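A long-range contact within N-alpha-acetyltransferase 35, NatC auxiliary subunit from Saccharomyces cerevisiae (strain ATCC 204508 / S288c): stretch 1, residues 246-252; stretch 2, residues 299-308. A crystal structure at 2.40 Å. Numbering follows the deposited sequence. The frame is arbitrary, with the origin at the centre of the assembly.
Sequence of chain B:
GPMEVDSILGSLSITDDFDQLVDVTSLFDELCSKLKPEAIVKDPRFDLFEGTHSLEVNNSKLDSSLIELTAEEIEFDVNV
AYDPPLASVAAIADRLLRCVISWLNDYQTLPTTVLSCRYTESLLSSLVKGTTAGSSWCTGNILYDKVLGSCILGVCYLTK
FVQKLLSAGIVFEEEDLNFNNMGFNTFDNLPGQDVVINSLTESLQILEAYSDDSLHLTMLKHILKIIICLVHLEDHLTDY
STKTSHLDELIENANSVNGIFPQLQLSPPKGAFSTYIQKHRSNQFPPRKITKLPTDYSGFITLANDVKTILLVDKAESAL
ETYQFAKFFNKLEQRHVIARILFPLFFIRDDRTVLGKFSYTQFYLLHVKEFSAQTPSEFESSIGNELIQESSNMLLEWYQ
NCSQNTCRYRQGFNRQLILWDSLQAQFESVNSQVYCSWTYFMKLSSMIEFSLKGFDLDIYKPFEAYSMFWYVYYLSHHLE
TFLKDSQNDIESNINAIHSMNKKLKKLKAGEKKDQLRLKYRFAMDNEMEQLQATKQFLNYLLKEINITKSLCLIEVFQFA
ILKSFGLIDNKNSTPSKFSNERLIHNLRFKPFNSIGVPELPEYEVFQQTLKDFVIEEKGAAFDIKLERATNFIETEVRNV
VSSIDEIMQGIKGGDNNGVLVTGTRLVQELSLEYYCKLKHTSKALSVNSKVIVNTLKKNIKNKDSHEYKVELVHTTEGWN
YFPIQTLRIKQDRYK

Stretch 1, residues 246-252: HLDELIE
Stretch 2 299-308: GFITLANDVK

Residues 246-252 and 299-308 are each part of a longer helix, and the two helices pack nearly antiparallel, with an angle of 158° between their N-to-C directions and a closest axial approach of 8.8 Å. Both backbones are regular α-helix, with phi between -59° and -70°, psi between -30° and -47°, and i to i+4 hydrogen bonds such as Leu250 N to His246 O (2.9 Å) and Ala304 N to Phe300 O (2.9 Å). The register is set by two CA-CA pairs, Leu247 with Ala304 at 5.5 Å and Ile251 with Ile301 at 5.2 Å. Together the stretches bury 483 Å², both sides summed.

Ile251 contributes the largest share, 88 Å². Its CA-to-CB bond points sideways, but the m,t rotamer (chi1 -67°, chi2 169°) carries the end of the side chain to the opposing helix. Ile251 CG1 rests 3.6 Å from Ala304 CB, its CG2 lies 4.4 Å from Ile301 CG2, and its CD1 comes within 4.3 Å of Lys308 CD. Ile301 is also m,t and sideways.

Leu247, covered over 77 Å², points toward the second helix, again as m,t (-68°, 168°). Its CD1 contacts Lys308 CG at 3.6 Å and Val307 CG1 at 3.9 Å, Val307 having chi1 at 170° (t), while CD2 lies 4.3 Å from Ala304 CB. Leu250, covered over 68 Å², also points toward its partner but adopts t,p (176°, 58°). Its CD2 is 3.9 Å from Ala304 CB, and its CD1 is 4.0 Å from Phe300 CB. The Phe300 side chain (chi1 -73°, chi2 -49°) starts toward the first helix, but its end leads away, and Leu250 CD1 meets the ring obliquely.

Ala304 is thus the common point of contact for Leu247, Leu250 and Ile251. Its single methyl points toward the first helix and sits close to that backbone, with CB 3.8 Å from Leu247 O, so a small side chain suits the position.

A salt bridge accompanies this apolar packing. Lys308, m,t,p,t (-74°, 177°, 65°, 179°), lays its aliphatic portion against Leu247 and Ile251, then donates a hydrogen bond from NZ to Asp248 OD1 at 3.0 Å. A long chain ending in an amine serves both roles. Asp248 leaves its backbone sideways, and its m rotamer (chi1 -70°, chi2 -29°) brings the carboxylate nearer to the lysine. At these partly exposed positions the paired charges complement the buried leucines.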

ATOM      1  N   HIS B 246     -21.986  10.997 -18.289  1.00 58.80           N
ATOM      2  CA  HIS B 246     -22.345  10.579 -16.937  1.00 59.57           C
ATOM      3  C   HIS B 246     -21.316  11.041 -15.912  1.00 58.34           C
ATOM      4  O   HIS B 246     -21.676  11.365 -14.775  1.00 58.82           O
ATOM      5  CB  HIS B 246     -22.510   9.060 -16.885  1.00 60.38           C
ATOM      6  CG  HIS B 246     -23.739   8.562 -17.582  1.00 64.15           C
ATOM      7  ND1 HIS B 246     -23.709   7.990 -18.836  1.00 64.73           N
ATOM      8  CD2 HIS B 246     -25.037   8.555 -17.196  1.00 65.64           C
ATOM      9  CE1 HIS B 246     -24.935   7.650 -19.192  1.00 65.82           C
ATOM     10  NE2 HIS B 246     -25.759   7.983 -18.215  1.00 66.82           N
ATOM     11  N   LEU B 247     -20.038  11.084 -16.290  1.00 56.39           N
ATOM     12  CA  LEU B 247     -19.026  11.585 -15.367  1.00 55.89           C
ATOM     13  C   LEU B 247     -19.214  13.073 -15.102  1.00 59.92           C
ATOM     14  O   LEU B 247     -19.006  13.537 -13.976  1.00 60.57           O
ATOM     15  CB  LEU B 247     -17.628  11.311 -15.914  1.00 51.97           C
ATOM     16  CG  LEU B 247     -17.245   9.832 -15.946  1.00 49.65           C
ATOM     17  CD1 LEU B 247     -15.978   9.614 -16.757  1.00 51.12           C
ATOM     18  CD2 LEU B 247     -17.079   9.305 -14.530  1.00 46.97           C
ATOM     19  N   ASP B 248     -19.597  13.837 -16.129  1.00 63.42           N
ATOM     20  CA  ASP B 248     -19.871  15.256 -15.922  1.00 67.07           C
ATOM     21  C   ASP B 248     -21.132  15.455 -15.089  1.00 68.44           C
ATOM     22  O   ASP B 248     -21.175  16.336 -14.224  1.00 69.12           O
ATOM     23  CB  ASP B 248     -19.995  15.982 -17.265  1.00 71.17           C
ATOM     24  CG  ASP B 248     -18.664  16.110 -18.001  1.00 74.21           C
ATOM     25  OD1 ASP B 248     -17.603  16.168 -17.342  1.00 74.27           O
ATOM     26  OD2 ASP B 248     -18.683  16.169 -19.250  1.00 76.02           O
ATOM     27  N   GLU B 249     -22.168  14.644 -15.331  1.00 69.86           N
ATOM     28  CA  GLU B 249     -23.377  14.728 -14.515  1.00 72.84           C
ATOM     29  C   GLU B 249     -23.081  14.397 -13.059  1.00 70.07           C
ATOM     30  O   GLU B 249     -23.653  15.005 -12.147  1.00 71.63           O
ATOM     31  CB  GLU B 249     -24.453  13.789 -15.059  1.00 76.78           C
ATOM     32  CG  GLU B 249     -24.903  14.095 -16.472  1.00 83.43           C
ATOM     33  CD  GLU B 249     -25.881  13.067 -16.998  1.00 87.71           C
ATOM     34  OE1 GLU B 249     -26.608  12.464 -16.179  1.00 89.00           O
ATOM     35  OE2 GLU B 249     -25.915  12.854 -18.227  1.00 89.97           O
ATOM     36  N   LEU B 250     -22.190  13.432 -12.824  1.00 65.42           N
ATOM     37  CA  LEU B 250     -21.821  13.084 -11.456  1.00 62.21           C
ATOM     38  C   LEU B 250     -21.176  14.265 -10.746  1.00 60.90           C
ATOM     39  O   LEU B 250     -21.410  14.485  -9.552  1.00 61.97           O
ATOM     40  CB  LEU B 250     -20.884  11.877 -11.462  1.00 61.09           C
ATOM     41  CG  LEU B 250     -20.313  11.432 -10.115  1.00 60.05           C
ATOM     42  CD1 LEU B 250     -21.430  11.099  -9.139  1.00 60.57           C
ATOM     43  CD2 LEU B 250     -19.382  10.243 -10.297  1.00 56.93           C
ATOM     44  N   ILE B 251     -20.368  15.043 -11.468  1.00 60.35           N
ATOM     45  CA  ILE B 251     -19.725  16.213 -10.878  1.00 61.58           C
ATOM     46  C   ILE B 251     -20.756  17.298 -10.585  1.00 67.40           C
ATOM     47  O   ILE B 251     -20.760  17.896  -9.503  1.00 71.78           O
ATOM     48  CB  ILE B 251     -18.607  16.728 -11.803  1.00 58.29           C
ATOM     49  CG1 ILE B 251     -17.464  15.714 -11.878  1.00 55.95           C
ATOM     50  CG2 ILE B 251     -18.096  18.081 -11.332  1.00 56.66           C
ATOM     51  CD1 ILE B 251     -16.447  16.003 -12.969  1.00 53.80           C
ATOM     52  N   GLU B 252     -21.645  17.568 -11.547  1.00 68.74           N
ATOM     53  CA  GLU B 252     -22.650  18.612 -11.362  1.00 73.40           C
ATOM     54  C   GLU B 252     -23.553  18.303 -10.177  1.00 71.05           C
ATOM     55  O   GLU B 252     -23.812  19.170  -9.334  1.00 72.92           O
ATOM     56  CB  GLU B 252     -23.481  18.771 -12.635  1.00 80.80           C
ATOM     57  CG  GLU B 252     -22.677  19.151 -13.864  1.00 87.36           C
ATOM     58  CD  GLU B 252     -23.457  18.955 -15.148  1.00 92.93           C
ATOM     59  OE1 GLU B 252     -24.600  18.455 -15.076  1.00 96.05           O
ATOM     60  OE2 GLU B 252     -22.927  19.295 -16.227  1.00 94.71           O
ATOM     61  N   GLY B 299     -15.975  13.683  -2.510  1.00 59.91           N
ATOM     62  CA  GLY B 299     -15.279  12.482  -2.939  1.00 59.17           C
ATOM     63  C   GLY B 299     -15.739  11.976  -4.290  1.00 59.33           C
ATOM     64  O   GLY B 299     -14.957  11.372  -5.032  1.00 59.54           O
ATOM     65  N   PHE B 300     -17.009  12.209  -4.631  1.00 58.97           N
ATOM     66  CA  PHE B 300     -17.503  11.820  -5.947  1.00 57.19           C
ATOM     67  C   PHE B 300     -16.842  12.643  -7.045  1.00 54.93           C
ATOM     68  O   PHE B 300     -16.606  12.142  -8.151  1.00 52.65           O
ATOM     69  CB  PHE B 300     -19.025  11.971  -6.004  1.00 58.43           C
ATOM     70  CG  PHE B 300     -19.771  10.928  -5.220  1.00 57.34           C
ATOM     71  CD1 PHE B 300     -19.474   9.582  -5.368  1.00 54.17           C
ATOM     72  CD2 PHE B 300     -20.768  11.294  -4.332  1.00 58.32           C
ATOM     73  CE1 PHE B 300     -20.163   8.620  -4.648  1.00 53.36           C
ATOM     74  CE2 PHE B 300     -21.459  10.337  -3.609  1.00 57.73           C
ATOM     75  CZ  PHE B 300     -21.155   8.999  -3.767  1.00 54.29           C
ATOM     76  N   ILE B 301     -16.535  13.909  -6.754  1.00 55.84           N
ATOM     77  CA  ILE B 301     -15.855  14.759  -7.728  1.00 55.99           C
ATOM     78  C   ILE B 301     -14.455  14.227  -8.004  1.00 54.67           C
ATOM     79  O   ILE B 301     -14.024  14.128  -9.160  1.00 53.74           O
ATOM     80  CB  ILE B 301     -15.817  16.216  -7.233  1.00 58.04           C
ATOM     81  CG1 ILE B 301     -17.236  16.739  -6.991  1.00 61.21           C
ATOM     82  CG2 ILE B 301     -15.087  17.102  -8.228  1.00 57.67           C
ATOM     83  CD1 ILE B 301     -17.285  18.147  -6.419  1.00 62.43           C
ATOM     84  N   THR B 302     -13.723  13.877  -6.943  1.00 53.69           N
ATOM     85  CA  THR B 302     -12.396  13.292  -7.110  1.00 51.71           C
ATOM     86  C   THR B 302     -12.466  11.999  -7.912  1.00 50.82           C
ATOM     87  O   THR B 302     -11.626  11.754  -8.786  1.00 49.41           O
ATOM     88  CB  THR B 302     -11.758  13.044  -5.741  1.00 49.67           C
ATOM     89  OG1 THR B 302     -11.660  14.282  -5.027  1.00 54.04           O
ATOM     90  CG2 THR B 302     -10.368  12.448  -5.895  1.00 44.79           C
ATOM     91  N   LEU B 303     -13.472  11.166  -7.637  1.00 50.84           N
ATOM     92  CA  LEU B 303     -13.626   9.921  -8.383  1.00 48.69           C
ATOM     93  C   LEU B 303     -13.895  10.188  -9.857  1.00 47.13           C
ATOM     94  O   LEU B 303     -13.321   9.527 -10.730  1.00 45.69           O
ATOM     95  CB  LEU B 303     -14.755   9.088  -7.778  1.00 47.63           C
ATOM     96  CG  LEU B 303     -15.249   7.922  -8.632  1.00 47.24           C
ATOM     97  CD1 LEU B 303     -14.176   6.852  -8.761  1.00 47.08           C
ATOM     98  CD2 LEU B 303     -16.528   7.349  -8.047  1.00 45.52           C
ATOM     99  N   ALA B 304     -14.761  11.157 -10.155  1.00 46.95           N
ATOM    100  CA  ALA B 304     -15.137  11.405 -11.543  1.00 47.72           C
ATOM    101  C   ALA B 304     -13.970  11.962 -12.349  1.00 47.20           C
ATOM    102  O   ALA B 304     -13.750  11.547 -13.492  1.00 47.74           O
ATOM    103  CB  ALA B 304     -16.332  12.354 -11.600  1.00 49.70           C
ATOM    104  N   ASN B 305     -13.212  12.902 -11.778  1.00 46.74           N
ATOM    105  CA  ASN B 305     -12.096  13.485 -12.519  1.00 47.33           C
ATOM    106  C   ASN B 305     -10.973  12.476 -12.718  1.00 48.28           C
ATOM    107  O   ASN B 305     -10.309  12.481 -13.761  1.00 49.78           O
ATOM    108  CB  ASN B 305     -11.575  14.732 -11.805  1.00 46.37           C
ATOM    109  CG  ASN B 305     -12.515  15.912 -11.933  1.00 47.76           C
ATOM    110  OD1 ASN B 305     -12.872  16.546 -10.940  1.00 48.76           O
ATOM    111  ND2 ASN B 305     -12.927  16.210 -13.161  1.00 47.26           N
ATOM    112  N   ASP B 306     -10.742  11.606 -11.733  1.00 46.96           N
ATOM    113  CA  ASP B 306      -9.693  10.602 -11.872  1.00 46.51           C
ATOM    114  C   ASP B 306     -10.023   9.606 -12.977  1.00 45.78           C
ATOM    115  O   ASP B 306      -9.141   9.210 -13.750  1.00 42.84           O
ATOM    116  CB  ASP B 306      -9.479   9.884 -10.538  1.00 47.11           C
ATOM    117  CG  ASP B 306      -8.805  10.767  -9.504  1.00 48.73           C
ATOM    118  OD1 ASP B 306      -8.519  11.941  -9.821  1.00 49.34           O
ATOM    119  OD2 ASP B 306      -8.556  10.290  -8.376  1.00 49.34           O
ATOM    120  N   VAL B 307     -11.290   9.196 -13.072  1.00 46.19           N
ATOM    121  CA  VAL B 307     -11.701   8.302 -14.149  1.00 46.41           C
ATOM    122  C   VAL B 307     -11.624   9.016 -15.494  1.00 49.41           C
ATOM    123  O   VAL B 307     -11.208   8.429 -16.499  1.00 52.01           O
ATOM    124  CB  VAL B 307     -13.111   7.749 -13.871  1.00 44.91           C
ATOM    125  CG1 VAL B 307     -13.654   7.011 -15.088  1.00 43.64           C
ATOM    126  CG2 VAL B 307     -13.090   6.827 -12.658  1.00 42.99           C
ATOM    127  N   LYS B 308     -12.012  10.295 -15.531  1.00 49.38           N
ATOM    128  CA  LYS B 308     -11.892  11.069 -16.765  1.00 50.53           C
ATOM    129  C   LYS B 308     -10.447  11.121 -17.244  1.00 51.08           C
ATOM    130  O   LYS B 308     -10.182  11.077 -18.450  1.00 54.45           O
ATOM    131  CB  LYS B 308     -12.438  12.482 -16.561  1.00 51.51           C
ATOM    132  CG  LYS B 308     -13.956  12.556 -16.485  1.00 53.10           C
ATOM    133  CD  LYS B 308     -14.438  13.974 -16.216  1.00 56.19           C
ATOM    134  CE  LYS B 308     -14.099  14.900 -17.370  1.00 60.67           C
ATOM    135  NZ  LYS B 308     -14.583  16.291 -17.131  1.00 63.26           N
TER